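Local coordinates for TT1696 protein (PDB 1UFB) that is of unknown function but has the fold of a HEPN domain and may bind DNA, at residues Q10-L15 and K118-V123; F32-A37 and D114-I119; D83-P88 and A109-D114. All coordinates share one frame; numbering follows the deposited sequence.

Interaction 1: residues Q10-L15 and K118-V123; sequences QARHNL and KILAFV
The forked end of L120 closes end-on over the methyl of A11, with L120 CD1 and CD2 each 4.0 Å from A11 CB. Neither branch is favoured: the two tips of the isopropyl group share the small alanine knob between them. The first torsion of L120 (chi1 -110°) leaves its CG close to eclipsing the hydrogen on CA, which would be somewhat strained if the modelled conformer is right. Alongside, the aliphatic part of R12 skirts one branch, its CG lying 4.4 Å from L120 CD1. From there the arginine runs away from the leucine, and R12 NH1 has a long, weak ion pair with E124 OE2. The backbones can come fairly close because one partner is an alanine; the CA atoms of A11 and L120 are 7.5 Å apart.

Around them, A41 of helix 27-48 touches both A11 and L120, closing the pair off from a third direction. One turn after A11, L15 directs its side chain to the same partner helix but packs against L113, A116 and Q117, extending the apolar seam. Helix 4-24 also serves the dimer: Q10 OE1 accepts a hydrogen bond from the backbone N of A101 of the second subunit, and the ring of H13 meets that of W29 of the second subunit, with their planes about 25° apart. H13 has been predicted as a phosphorylation site, but here it is unmodified. A11 and L15 thus face their own chain, while Q10 and H13 reach the second subunit. Antiparallel packing of the first and last helices of the chain against a third is consistent with the all-helical bundle of a HEPN domain.

Interaction 2: residues F32-A37 and D114-I119; sequences FAAQQA and DLAQKI
A37, whose methyl looks across at A116, is held in its helix by a backbone bond of 2.9 Å from its N to the O of A33. No hydrogen bond crosses to the other helix: this is a small-residue helix-helix seam in the centre of the HEPN bundle, where helices 27-48 and 106-126 run in roughly the same direction. It illustrates how alanines, by their lack of bulk, let two helices nearly touch backbone to backbone. The CA atoms of A34 and A116 are 5.5 Å apart.

On one side the methyls of A34 and A37, a turn apart, form a shallow notch; from the other the methyl of A116 rests over the dip between them. A34 CB is the nearer wall, 4.0 Å from A116 CB, while A37 CB stands at 4.3 Å.

Larger neighbours are turned off this line. I119 sets out toward 32-37, but its outer carbons turn off (chi2 -76°), and it packs on A38 and L42, further along the same helix. Q35 and Q36 set out from the far side, where Q35 NE2 gives a hydrogen bond to E39 OE1, and the CG of Q36 lies over one face of the F32 ring, 3.6 Å above its plane. F32 in turn leans on T89 and R90, and R90 of the second subunit also packs on it.

The tightest point involves a polar atom: A116 CB comes within 3.4 Å of A34 O, approaching from beside the carbonyl, with an angle at the oxygen of about 112°.

Interaction 3: residues D83-P88 and A109-D114; sequences DKYYIP and AEEALD
Y85 lays its ring obliquely against the methyl of A112, and the CD1–CE1 bond of the ring, not its hydroxyl, is what meets it: CE1 of Y85 is 3.8 Å from A112 CB, and CD1 of Y85 follows at 4.2 Å. The ring gets there because CG stands anti to the carbonyl carbon (chi1 -61°), which swings it from the third position of the type I turn D83–Y86 toward helix 106-126. C31 and Y104 also touch the ring, and A34 lies against A112, so the apolar part of the tyrosine is packed from several directions.

Beyond the methyl, the phenol meets E111 through an intermediary. The extended E111 side chain (chi1 171°) brings E111 OE1 to within 4.3 Å of Y85 OH, and a water fills the step. This water lies in the plane of the ring at its edge and accepts from Y85 OH at 2.5 Å. It donates to E111 OE1 at 2.6 Å; both bonds are short, and they meet at about 117° on the water oxygen.

The chemistry implies a graded contact: hydrophobic where the ring is buried and, where it reaches the exposed E111, a chain of two hydrogen bonds, phenol to water and water to carboxylate, which gives the phenol proton an acceptor.

How the interactions relate
From the N terminus, helix 4-24 opens the outermost loop, which interaction 1 closes near the C-terminal end of helix 106-126. Helix 27-48 opens the next at 32-37; interaction 2 closes it on 114-119, sharing K118 and I119 with interaction 1. The loop after helix 73-83 then returns to 109-114 in interaction 3, nested inside both and sharing D114 with interaction 2. Helix 106-126 is therefore the common partner, met successively along its length by a loop and two helices. Interactions 1 and 3, with centres about 13 Å apart, lie on opposite sides of the chain's centre, and interaction 2 touches both.

Interaction 1: residues Q10-L15 and K118-V123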
ATOM      1  N   GLN A  10      -8.697 -10.610  -5.025  1.00 25.61           N
ATOM      2  CA  GLN A  10      -7.964  -9.446  -4.479  1.00 24.77           C
ATOM      3  C   GLN A  10      -7.103  -8.808  -5.560  1.00 23.66           C
ATOM      4  O   GLN A  10      -7.016  -7.583  -5.646  1.00 23.86           O
ATOM      5  CB  GLN A  10      -7.048  -9.906  -3.351  1.00 22.89           C
ATOM      6  CG  GLN A  10      -6.367  -8.724  -2.606  1.00 24.22           C
ATOM      7  CD  GLN A  10      -7.382  -7.758  -1.990  1.00 26.09           C
ATOM      8  OE1 GLN A  10      -8.374  -8.182  -1.369  1.00 28.46           O
ATOM      9  NE2 GLN A  10      -7.125  -6.436  -2.126  1.00 24.90           N
ATOM     10  N   ALA A  11      -6.428  -9.649  -6.363  1.00 25.48           N
ATOM     11  CA  ALA A  11      -5.543  -9.124  -7.424  1.00 24.18           C
ATOM     12  C   ALA A  11      -6.357  -8.289  -8.400  1.00 24.64           C
ATOM     13  O   ALA A  11      -5.941  -7.174  -8.786  1.00 22.54           O
ATOM     14  CB  ALA A  11      -4.877 -10.332  -8.183  1.00 25.81           C
ATOM     15  N   ARG A  12      -7.521  -8.833  -8.820  1.00 23.99           N
ATOM     16  CA  ARG A  12      -8.405  -8.087  -9.760  1.00 26.96           C
ATOM     17  C   ARG A  12      -8.872  -6.799  -9.070  1.00 26.71           C
ATOM     18  O   ARG A  12      -8.917  -5.726  -9.684  1.00 28.68           O
ATOM     19  CB  ARG A  12      -9.619  -8.949 -10.222  1.00 28.10           C
ATOM     20  CG  ARG A  12      -9.253 -10.063 -11.280  1.00 33.20           C
ATOM     21  CD  ARG A  12     -10.485 -10.809 -11.806  1.00 35.92           C
ATOM     22  NE  ARG A  12     -11.171 -11.527 -10.711  1.00 40.70           N
ATOM     23  CZ  ARG A  12     -10.986 -12.836 -10.460  1.00 44.52           C
ATOM     24  NH1 ARG A  12     -10.145 -13.521 -11.247  1.00 44.88           N
ATOM     25  NH2 ARG A  12     -11.620 -13.468  -9.445  1.00 38.89           N
ATOM     26  N   HIS A  13      -9.222  -6.883  -7.797  1.00 27.29           N
ATOM     27  CA  HIS A  13      -9.646  -5.640  -7.089  1.00 29.55           C
ATOM     28  C   HIS A  13      -8.510  -4.591  -7.045  1.00 28.07           C
ATOM     29  O   HIS A  13      -8.716  -3.370  -7.203  1.00 26.20           O
ATOM     30  CB  HIS A  13     -10.100  -5.953  -5.629  1.00 29.59           C
ATOM     31  CG  HIS A  13     -10.511  -4.723  -4.854  1.00 31.52           C
ATOM     32  ND1 HIS A  13      -9.641  -4.019  -4.037  1.00 33.67           N
ATOM     33  CD2 HIS A  13     -11.663  -3.995  -4.874  1.00 30.77           C
ATOM     34  CE1 HIS A  13     -10.230  -2.916  -3.600  1.00 26.61           C
ATOM     35  NE2 HIS A  13     -11.456  -2.875  -4.090  1.00 34.42           N
ATOM     36  N   ASN A  14      -7.301  -5.072  -6.742  1.00 26.22           N
ATOM     37  CA  ASN A  14      -6.136  -4.179  -6.708  1.00 24.51           C
ATOM     38  C   ASN A  14      -5.942  -3.555  -8.093  1.00 25.80           C
ATOM     39  O   ASN A  14      -5.618  -2.363  -8.180  1.00 23.30           O
ATOM     40  CB  ASN A  14      -4.823  -4.990  -6.348  1.00 22.86           C
ATOM     41  CG  ASN A  14      -4.785  -5.474  -4.888  1.00 21.13           C
ATOM     42  OD1 ASN A  14      -3.922  -6.322  -4.525  1.00 22.76           O
ATOM     43  ND2 ASN A  14      -5.659  -4.924  -4.034  1.00 17.95           N
ATOM     44  N   LEU A  15      -6.105  -4.343  -9.171  1.00 24.01           N
ATOM     45  CA  LEU A  15      -5.911  -3.784 -10.527  1.00 26.81           C
ATOM     46  C   LEU A  15      -7.040  -2.759 -10.786  1.00 25.90           C
ATOM     47  O   LEU A  15      -6.791  -1.716 -11.360  1.00 25.41           O
ATOM     48  CB  LEU A  15      -5.895  -4.890 -11.602  1.00 28.29           C
ATOM     49  CG  LEU A  15      -5.358  -4.407 -12.979  1.00 33.86           C
ATOM     50  CD1 LEU A  15      -3.958  -3.790 -12.880  1.00 34.39           C
ATOM     51  CD2 LEU A  15      -5.282  -5.617 -13.955  1.00 33.99           C
ATOM     52  N   LYS A 118      -0.604  -8.296 -17.652  1.00 25.36           N
ATOM     53  CA  LYS A 118       0.095  -9.483 -18.225  1.00 29.81           C
ATOM     54  C   LYS A 118       0.292 -10.565 -17.169  1.00 29.73           C
ATOM     55  O   LYS A 118       0.103 -11.790 -17.419  1.00 29.10           O
ATOM     56  CB  LYS A 118       1.485  -9.095 -18.728  1.00 32.70           C
ATOM     57  CG  LYS A 118       1.518  -8.180 -19.885  1.00 36.72           C
ATOM     58  CD  LYS A 118       2.960  -8.115 -20.359  1.00 42.55           C
ATOM     59  CE  LYS A 118       3.170  -6.955 -21.337  1.00 48.42           C
ATOM     60  NZ  LYS A 118       4.639  -6.934 -21.790  1.00 52.01           N
ATOM     61  N   ILE A 119       0.659 -10.131 -15.958  1.00 30.30           N
ATOM     62  CA  ILE A 119       0.863 -11.089 -14.872  1.00 24.18           C
ATOM     63  C   ILE A 119      -0.450 -11.781 -14.510  1.00 27.54           C
ATOM     64  O   ILE A 119      -0.500 -13.025 -14.373  1.00 29.42           O
ATOM     65  CB  ILE A 119       1.439 -10.405 -13.612  1.00 27.58           C
ATOM     66  CG1 ILE A 119       2.828  -9.797 -13.929  1.00 28.66           C
ATOM     67  CG2 ILE A 119       1.510 -11.421 -12.443  1.00 23.62           C
ATOM     68  CD1 ILE A 119       3.978 -10.775 -14.036  1.00 33.31           C
ATOM     69  N   LEU A 120      -1.510 -10.985 -14.352  1.00 25.41           N
ATOM     70  CA  LEU A 120      -2.836 -11.503 -14.019  1.00 27.27           C
ATOM     71  C   LEU A 120      -3.313 -12.498 -15.074  1.00 24.32           C
ATOM     72  O   LEU A 120      -3.870 -13.573 -14.730  1.00 28.10           O
ATOM     73  CB  LEU A 120      -3.864 -10.361 -14.001  1.00 27.52           C
ATOM     74  CG  LEU A 120      -4.334 -10.082 -12.583  1.00 37.52           C
ATOM     75  CD1 LEU A 120      -5.096 -11.351 -12.065  1.00 40.24           C
ATOM     76  CD2 LEU A 120      -3.047  -9.744 -11.735  1.00 38.97           C
ATOM     77  N   ALA A 121      -3.077 -12.153 -16.328  1.00 25.14           N
ATOM     78  CA  ALA A 121      -3.589 -13.025 -17.452  1.00 28.38           C
ATOM     79  C   ALA A 121      -2.834 -14.351 -17.467  1.00 28.99           C
ATOM     80  O   ALA A 121      -3.421 -15.398 -17.682  1.00 32.14           O
ATOM     81  CB  ALA A 121      -3.453 -12.283 -18.803  1.00 28.88           C
ATOM     82  N   PHE A 122      -1.537 -14.290 -17.223  1.00 29.24           N
ATOM     83  CA  PHE A 122      -0.675 -15.491 -17.145  1.00 32.43           C
ATOM     84  C   PHE A 122      -1.226 -16.338 -15.980  1.00 33.98           C
ATOM     85  O   PHE A 122      -1.486 -17.547 -16.112  1.00 34.33           O
ATOM     86  CB  PHE A 122       0.780 -15.028 -16.905  1.00 34.08           C
ATOM     87  CG  PHE A 122       1.715 -16.091 -16.367  1.00 38.97           C
ATOM     88  CD1 PHE A 122       2.325 -17.013 -17.214  1.00 38.54           C
ATOM     89  CD2 PHE A 122       1.991 -16.152 -14.987  1.00 39.37           C
ATOM     90  CE1 PHE A 122       3.186 -17.987 -16.697  1.00 39.00           C
ATOM     91  CE2 PHE A 122       2.856 -17.129 -14.461  1.00 38.01           C
ATOM     92  CZ  PHE A 122       3.450 -18.045 -15.316  1.00 36.35           C
ATOM     93  N   VAL A 123      -1.445 -15.715 -14.827  1.00 31.73           N
ATOM     94  CA  VAL A 123      -1.977 -16.472 -13.709  1.00 29.36           C
ATOM     95  C   VAL A 123      -3.370 -17.087 -14.021  1.00 33.73           C
ATOM     96  O   VAL A 123      -3.654 -18.254 -13.680  1.00 33.61           O
ATOM     97  CB  VAL A 123      -2.077 -15.566 -12.439  1.00 29.56           C
ATOM     98  CG1 VAL A 123      -2.964 -16.253 -11.396  1.00 27.73           C
ATOM     99  CG2 VAL A 123      -0.648 -15.330 -11.857  1.00 23.63           C
TER

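Interaction 2: residues F32-A37 and D114-I119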
ATOM      1  N   PHE A  32       1.813   1.497  -7.280  1.00 21.48           N
ATOM      2  CA  PHE A  32       1.870   0.598  -6.123  1.00 21.42           C
ATOM      3  C   PHE A  32       0.737  -0.452  -6.222  1.00 22.64           C
ATOM      4  O   PHE A  32       0.960  -1.664  -6.073  1.00 21.92           O
ATOM      5  CB  PHE A  32       1.725   1.440  -4.844  1.00 20.69           C
ATOM      6  CG  PHE A  32       1.616   0.598  -3.592  1.00 19.36           C
ATOM      7  CD1 PHE A  32       2.756  -0.042  -3.114  1.00 21.06           C
ATOM      8  CD2 PHE A  32       0.388   0.432  -2.932  1.00 19.15           C
ATOM      9  CE1 PHE A  32       2.699  -0.841  -1.975  1.00 19.88           C
ATOM     10  CE2 PHE A  32       0.296  -0.387  -1.751  1.00 17.07           C
ATOM     11  CZ  PHE A  32       1.462  -1.013  -1.293  1.00 18.84           C
ATOM     12  N   ALA A  33      -0.467   0.006  -6.545  1.00 19.19           N
ATOM     13  CA  ALA A  33      -1.598  -0.892  -6.657  1.00 21.65           C
ATOM     14  C   ALA A  33      -1.351  -1.898  -7.773  1.00 20.62           C
ATOM     15  O   ALA A  33      -1.744  -3.016  -7.643  1.00 22.40           O
ATOM     16  CB  ALA A  33      -2.956  -0.082  -6.848  1.00 18.83           C
ATOM     17  N   ALA A  34      -0.663  -1.524  -8.854  1.00 21.67           N
ATOM     18  CA  ALA A  34      -0.375  -2.481  -9.913  1.00 22.26           C
ATOM     19  C   ALA A  34       0.613  -3.539  -9.399  1.00 22.88           C
ATOM     20  O   ALA A  34       0.490  -4.752  -9.671  1.00 21.89           O
ATOM     21  CB  ALA A  34       0.228  -1.747 -11.152  1.00 24.62           C
ATOM     22  N   GLN A  35       1.654  -3.100  -8.700  1.00 21.20           N
ATOM     23  CA  GLN A  35       2.577  -4.131  -8.146  1.00 21.67           C
ATOM     24  C   GLN A  35       1.753  -5.067  -7.180  1.00 22.23           C
ATOM     25  O   GLN A  35       1.991  -6.293  -7.146  1.00 23.18           O
ATOM     26  CB  GLN A  35       3.724  -3.448  -7.338  1.00 20.70           C
ATOM     27  CG  GLN A  35       4.720  -4.421  -6.627  1.00 19.87           C
ATOM     28  CD  GLN A  35       4.154  -5.027  -5.303  1.00 23.08           C
ATOM     29  OE1 GLN A  35       3.277  -4.446  -4.675  1.00 22.12           O
ATOM     30  NE2 GLN A  35       4.725  -6.204  -4.855  1.00 21.32           N
ATOM     31  N   GLN A  36       0.815  -4.490  -6.422  1.00 19.52           N
ATOM     32  CA  GLN A  36       0.033  -5.284  -5.476  1.00 20.10           C
ATOM     33  C   GLN A  36      -0.875  -6.276  -6.207  1.00 22.16           C
ATOM     34  O   GLN A  36      -1.125  -7.399  -5.708  1.00 21.92           O
ATOM     35  CB  GLN A  36      -0.801  -4.361  -4.565  1.00 20.24           C
ATOM     36  CG  GLN A  36       0.011  -3.654  -3.476  1.00 18.16           C
ATOM     37  CD  GLN A  36       0.475  -4.655  -2.406  1.00 21.53           C
ATOM     38  OE1 GLN A  36       1.660  -5.177  -2.387  1.00 22.31           O
ATOM     39  NE2 GLN A  36      -0.442  -4.946  -1.503  1.00 17.84           N
ATOM     40  N   ALA A  37      -1.394  -5.857  -7.385  1.00 22.34           N
ATOM     41  CA  ALA A  37      -2.227  -6.782  -8.189  1.00 21.03           C
ATOM     42  C   ALA A  37      -1.353  -7.950  -8.613  1.00 19.83           C
ATOM     43  O   ALA A  37      -1.752  -9.115  -8.472  1.00 21.88           O
ATOM     44  CB  ALA A  37      -2.764  -6.088  -9.437  1.00 20.92           C
ATOM     45  N   ASP A 114      -0.425  -2.132 -17.489  1.00 27.58           N
ATOM     46  CA  ASP A 114      -0.223  -3.082 -18.576  1.00 26.97           C
ATOM     47  C   ASP A 114       0.564  -4.298 -18.106  1.00 26.02           C
ATOM     48  O   ASP A 114       0.229  -5.465 -18.446  1.00 27.84           O
ATOM     49  CB  ASP A 114       0.586  -2.436 -19.722  1.00 28.88           C
ATOM     50  CG  ASP A 114      -0.217  -1.405 -20.512  1.00 30.00           C
ATOM     51  OD1 ASP A 114      -1.464  -1.403 -20.424  1.00 27.03           O
ATOM     52  OD2 ASP A 114       0.419  -0.608 -21.226  1.00 31.47           O
ATOM     53  N   LEU A 115       1.627  -4.034 -17.355  1.00 22.42           N
ATOM     54  CA  LEU A 115       2.500  -5.114 -16.867  1.00 27.23           C
ATOM     55  C   LEU A 115       1.755  -6.006 -15.853  1.00 24.81           C
ATOM     56  O   LEU A 115       1.875  -7.237 -15.874  1.00 27.62           O
ATOM     57  CB  LEU A 115       3.801  -4.501 -16.257  1.00 26.82           C
ATOM     58  CG  LEU A 115       4.652  -3.681 -17.256  1.00 25.74           C
ATOM     59  CD1 LEU A 115       5.891  -3.083 -16.551  1.00 27.72           C
ATOM     60  CD2 LEU A 115       5.092  -4.610 -18.394  1.00 25.59           C
ATOM     61  N   ALA A 116       0.988  -5.386 -14.979  1.00 23.37           N
ATOM     62  CA  ALA A 116       0.244  -6.158 -14.003  1.00 24.65           C
ATOM     63  C   ALA A 116      -0.813  -6.997 -14.700  1.00 24.80           C
ATOM     64  O   ALA A 116      -1.045  -8.184 -14.322  1.00 23.61           O
ATOM     65  CB  ALA A 116      -0.409  -5.235 -12.948  1.00 23.94           C
ATOM     66  N   GLN A 117      -1.439  -6.420 -15.731  1.00 24.73           N
ATOM     67  CA  GLN A 117      -2.448  -7.203 -16.472  1.00 28.53           C
ATOM     68  C   GLN A 117      -1.812  -8.440 -17.122  1.00 26.07           C
ATOM     69  O   GLN A 117      -2.400  -9.535 -17.143  1.00 29.10           O
ATOM     70  CB  GLN A 117      -3.139  -6.302 -17.536  1.00 30.60           C
ATOM     71  CG  GLN A 117      -4.000  -7.071 -18.443  1.00 34.92           C
ATOM     72  CD  GLN A 117      -5.073  -7.865 -17.676  1.00 39.32           C
ATOM     73  OE1 GLN A 117      -5.594  -7.422 -16.641  1.00 36.97           O
ATOM     74  NE2 GLN A 117      -5.415  -9.026 -18.200  1.00 40.47           N
ATOM     75  N   LYS A 118      -0.604  -8.296 -17.652  1.00 25.36           N
ATOM     76  CA  LYS A 118       0.095  -9.483 -18.225  1.00 29.81           C
ATOM     77  C   LYS A 118       0.292 -10.565 -17.169  1.00 29.73           C
ATOM     78  O   LYS A 118       0.103 -11.790 -17.419  1.00 29.10           O
ATOM     79  CB  LYS A 118       1.485  -9.095 -18.728  1.00 32.70           C
ATOM     80  CG  LYS A 118       1.518  -8.180 -19.885  1.00 36.72           C
ATOM     81  CD  LYS A 118       2.960  -8.115 -20.359  1.00 42.55           C
ATOM     82  CE  LYS A 118       3.170  -6.955 -21.337  1.00 48.42           C
ATOM     83  NZ  LYS A 118       4.639  -6.934 -21.790  1.00 52.01           N
ATOM     84  N   ILE A 119       0.659 -10.131 -15.958  1.00 30.30           N
ATOM     85  CA  ILE A 119       0.863 -11.089 -14.872  1.00 24.18           C
ATOM     86  C   ILE A 119      -0.450 -11.781 -14.510  1.00 27.54           C
ATOM     87  O   ILE A 119      -0.500 -13.025 -14.373  1.00 29.42           O
ATOM     88  CB  ILE A 119       1.439 -10.405 -13.612  1.00 27.58           C
ATOM     89  CG1 ILE A 119       2.828  -9.797 -13.929  1.00 28.66           C
ATOM     90  CG2 ILE A 119       1.510 -11.421 -12.443  1.00 23.62           C
ATOM     91  CD1 ILE A 119       3.978 -10.775 -14.036  1.00 33.31           C
TER

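Interaction 3: residues D83-P88 and A109-D114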
ATOM      1  N   ASP A  83       8.714  -4.346  -9.505  1.00 24.46           N
ATOM      2  CA  ASP A  83       9.359  -4.525  -8.209  1.00 27.39           C
ATOM      3  C   ASP A  83       9.849  -3.241  -7.615  1.00 29.77           C
ATOM      4  O   ASP A  83       9.921  -3.090  -6.408  1.00 32.87           O
ATOM      5  CB  ASP A  83      10.483  -5.590  -8.297  1.00 27.51           C
ATOM      6  CG  ASP A  83       9.922  -7.019  -8.155  1.00 29.94           C
ATOM      7  OD1 ASP A  83       8.699  -7.106  -7.867  1.00 28.25           O
ATOM      8  OD2 ASP A  83      10.663  -8.042  -8.316  1.00 27.60           O
ATOM      9  N   LYS A  84      10.109  -2.289  -8.466  1.00 28.26           N
ATOM     10  CA  LYS A  84      10.522  -0.962  -8.022  1.00 29.82           C
ATOM     11  C   LYS A  84       9.340  -0.126  -7.562  1.00 26.20           C
ATOM     12  O   LYS A  84       9.528   1.029  -7.177  1.00 25.85           O
ATOM     13  CB  LYS A  84      11.158  -0.196  -9.160  1.00 30.80           C
ATOM     14  CG  LYS A  84      12.304  -0.957  -9.784  1.00 37.30           C
ATOM     15  CD  LYS A  84      13.373  -1.297  -8.745  1.00 41.31           C
ATOM     16  CE  LYS A  84      14.725  -1.308  -9.455  1.00 46.91           C
ATOM     17  NZ  LYS A  84      14.590  -0.554 -10.761  1.00 47.25           N
ATOM     18  N   TYR A  85       8.123  -0.672  -7.605  1.00 25.49           N
ATOM     19  CA  TYR A  85       6.947   0.129  -7.183  1.00 20.96           C
ATOM     20  C   TYR A  85       6.404  -0.228  -5.796  1.00 23.35           C
ATOM     21  O   TYR A  85       5.411   0.378  -5.374  1.00 22.14           O
ATOM     22  CB  TYR A  85       5.809   0.013  -8.211  1.00 23.32           C
ATOM     23  CG  TYR A  85       6.207   0.540  -9.605  1.00 24.34           C
ATOM     24  CD1 TYR A  85       5.640   0.002 -10.775  1.00 25.35           C
ATOM     25  CD2 TYR A  85       7.111   1.589  -9.730  1.00 26.44           C
ATOM     26  CE1 TYR A  85       5.968   0.503 -12.070  1.00 24.63           C
ATOM     27  CE2 TYR A  85       7.440   2.115 -11.026  1.00 28.66           C
ATOM     28  CZ  TYR A  85       6.853   1.554 -12.177  1.00 29.46           C
ATOM     29  OH  TYR A  85       7.088   2.052 -13.452  1.00 31.36           O
ATOM     30  N   TYR A  86       6.988  -1.234  -5.126  1.00 21.50           N
ATOM     31  CA  TYR A  86       6.473  -1.585  -3.816  1.00 19.62           C
ATOM     32  C   TYR A  86       6.813  -0.500  -2.750  1.00 19.96           C
ATOM     33  O   TYR A  86       5.941   0.008  -2.047  1.00 19.84           O
ATOM     34  CB  TYR A  86       6.976  -2.983  -3.402  1.00 20.29           C
ATOM     35  CG  TYR A  86       6.564  -3.342  -1.998  1.00 21.67           C
ATOM     36  CD1 TYR A  86       5.206  -3.549  -1.665  1.00 22.85           C
ATOM     37  CD2 TYR A  86       7.533  -3.320  -0.955  1.00 24.15           C
ATOM     38  CE1 TYR A  86       4.819  -3.726  -0.262  1.00 24.97           C
ATOM     39  CE2 TYR A  86       7.178  -3.467   0.365  1.00 27.67           C
ATOM     40  CZ  TYR A  86       5.842  -3.674   0.712  1.00 24.83           C
ATOM     41  OH  TYR A  86       5.617  -3.881   2.038  1.00 29.64           O
ATOM     42  N   ILE A  87       8.072  -0.108  -2.667  1.00 20.52           N
ATOM     43  CA  ILE A  87       8.459   0.885  -1.692  1.00 21.43           C
ATOM     44  C   ILE A  87       8.611   2.356  -2.199  1.00 24.03           C
ATOM     45  O   ILE A  87       8.034   3.267  -1.603  1.00 21.82           O
ATOM     46  CB  ILE A  87       9.785   0.407  -0.901  1.00 25.16           C
ATOM     47  CG1 ILE A  87       9.341  -0.461   0.316  1.00 26.19           C
ATOM     48  CG2 ILE A  87      10.586   1.652  -0.320  1.00 23.49           C
ATOM     49  CD1 ILE A  87      10.453  -1.403   0.986  1.00 28.16           C
ATOM     50  N   PRO A  88       9.331   2.590  -3.323  1.00 27.06           N
ATOM     51  CA  PRO A  88       9.545   3.954  -3.856  1.00 27.75           C
ATOM     52  C   PRO A  88       8.332   4.781  -4.183  1.00 26.58           C
ATOM     53  O   PRO A  88       8.383   6.001  -4.171  1.00 25.94           O
ATOM     54  CB  PRO A  88      10.482   3.725  -5.083  1.00 29.52           C
ATOM     55  CG  PRO A  88      11.321   2.453  -4.609  1.00 28.42           C
ATOM     56  CD  PRO A  88      10.119   1.594  -4.082  1.00 27.81           C
ATOM     57  N   ALA A 109       2.369   4.850 -14.927  1.00 25.42           N
ATOM     58  CA  ALA A 109       1.291   4.110 -14.282  1.00 22.38           C
ATOM     59  C   ALA A 109       0.499   3.346 -15.314  1.00 23.96           C
ATOM     60  O   ALA A 109       0.038   2.229 -15.038  1.00 25.71           O
ATOM     61  CB  ALA A 109       0.344   5.122 -13.485  1.00 23.61           C
ATOM     62  N   GLU A 110       0.265   3.905 -16.538  1.00 24.87           N
ATOM     63  CA  GLU A 110      -0.478   3.038 -17.513  1.00 23.09           C
ATOM     64  C   GLU A 110       0.357   1.833 -17.898  1.00 23.87           C
ATOM     65  O   GLU A 110      -0.142   0.699 -18.044  1.00 25.84           O
ATOM     66  CB  GLU A 110      -0.964   3.833 -18.796  1.00 21.14           C
ATOM     67  CG  GLU A 110      -1.917   4.959 -18.386  1.00 23.86           C
ATOM     68  CD  GLU A 110      -2.600   5.680 -19.559  1.00 28.21           C
ATOM     69  OE1 GLU A 110      -2.309   5.302 -20.699  1.00 26.43           O
ATOM     70  OE2 GLU A 110      -3.404   6.602 -19.288  1.00 25.39           O
ATOM     71  N   GLU A 111       1.658   2.053 -18.045  1.00 24.23           N
ATOM     72  CA  GLU A 111       2.539   0.935 -18.345  1.00 25.57           C
ATOM     73  C   GLU A 111       2.486  -0.067 -17.153  1.00 27.33           C
ATOM     74  O   GLU A 111       2.402  -1.298 -17.340  1.00 27.13           O
ATOM     75  CB  GLU A 111       3.978   1.415 -18.534  1.00 27.93           C
ATOM     76  CG  GLU A 111       4.922   0.219 -18.634  1.00 30.05           C
ATOM     77  CD  GLU A 111       6.340   0.704 -18.713  1.00 39.05           C
ATOM     78  OE1 GLU A 111       6.925   1.148 -17.662  1.00 31.74           O
ATOM     79  OE2 GLU A 111       6.834   0.651 -19.872  1.00 39.75           O
ATOM     80  N   ALA A 112       2.457   0.470 -15.925  1.00 25.18           N
ATOM     81  CA  ALA A 112       2.394  -0.415 -14.745  1.00 24.77           C
ATOM     82  C   ALA A 112       1.125  -1.273 -14.797  1.00 25.27           C
ATOM     83  O   ALA A 112       1.177  -2.491 -14.525  1.00 26.80           O
ATOM     84  CB  ALA A 112       2.484   0.435 -13.464  1.00 24.30           C
ATOM     85  N   LEU A 113      -0.015  -0.660 -15.152  1.00 24.55           N
ATOM     86  CA  LEU A 113      -1.259  -1.445 -15.303  1.00 24.81           C
ATOM     87  C   LEU A 113      -1.087  -2.491 -16.393  1.00 25.74           C
ATOM     88  O   LEU A 113      -1.518  -3.616 -16.238  1.00 26.34           O
ATOM     89  CB  LEU A 113      -2.469  -0.562 -15.671  1.00 27.77           C
ATOM     90  CG  LEU A 113      -3.040   0.343 -14.576  1.00 34.51           C
ATOM     91  CD1 LEU A 113      -3.890   1.436 -15.200  1.00 37.31           C
ATOM     92  CD2 LEU A 113      -3.904  -0.449 -13.669  1.00 34.28           C
ATOM     93  N   ASP A 114      -0.425  -2.132 -17.489  1.00 27.58           N
ATOM     94  CA  ASP A 114      -0.223  -3.082 -18.576  1.00 26.97           C
ATOM     95  C   ASP A 114       0.564  -4.298 -18.106  1.00 26.02           C
ATOM     96  O   ASP A 114       0.229  -5.465 -18.446  1.00 27.84           O
ATOM     97  CB  ASP A 114       0.586  -2.436 -19.722  1.00 28.88           C
ATOM     98  CG  ASP A 114      -0.217  -1.405 -20.512  1.00 30.00           C
ATOM     99  OD1 ASP A 114      -1.464  -1.403 -20.424  1.00 27.03           O
ATOM    100  OD2 ASP A 114       0.419  -0.608 -21.226  1.00 31.47           O
TER
HETATM  101  O   HOH W   1       5.698   1.457 -15.418  1.00 27.67           O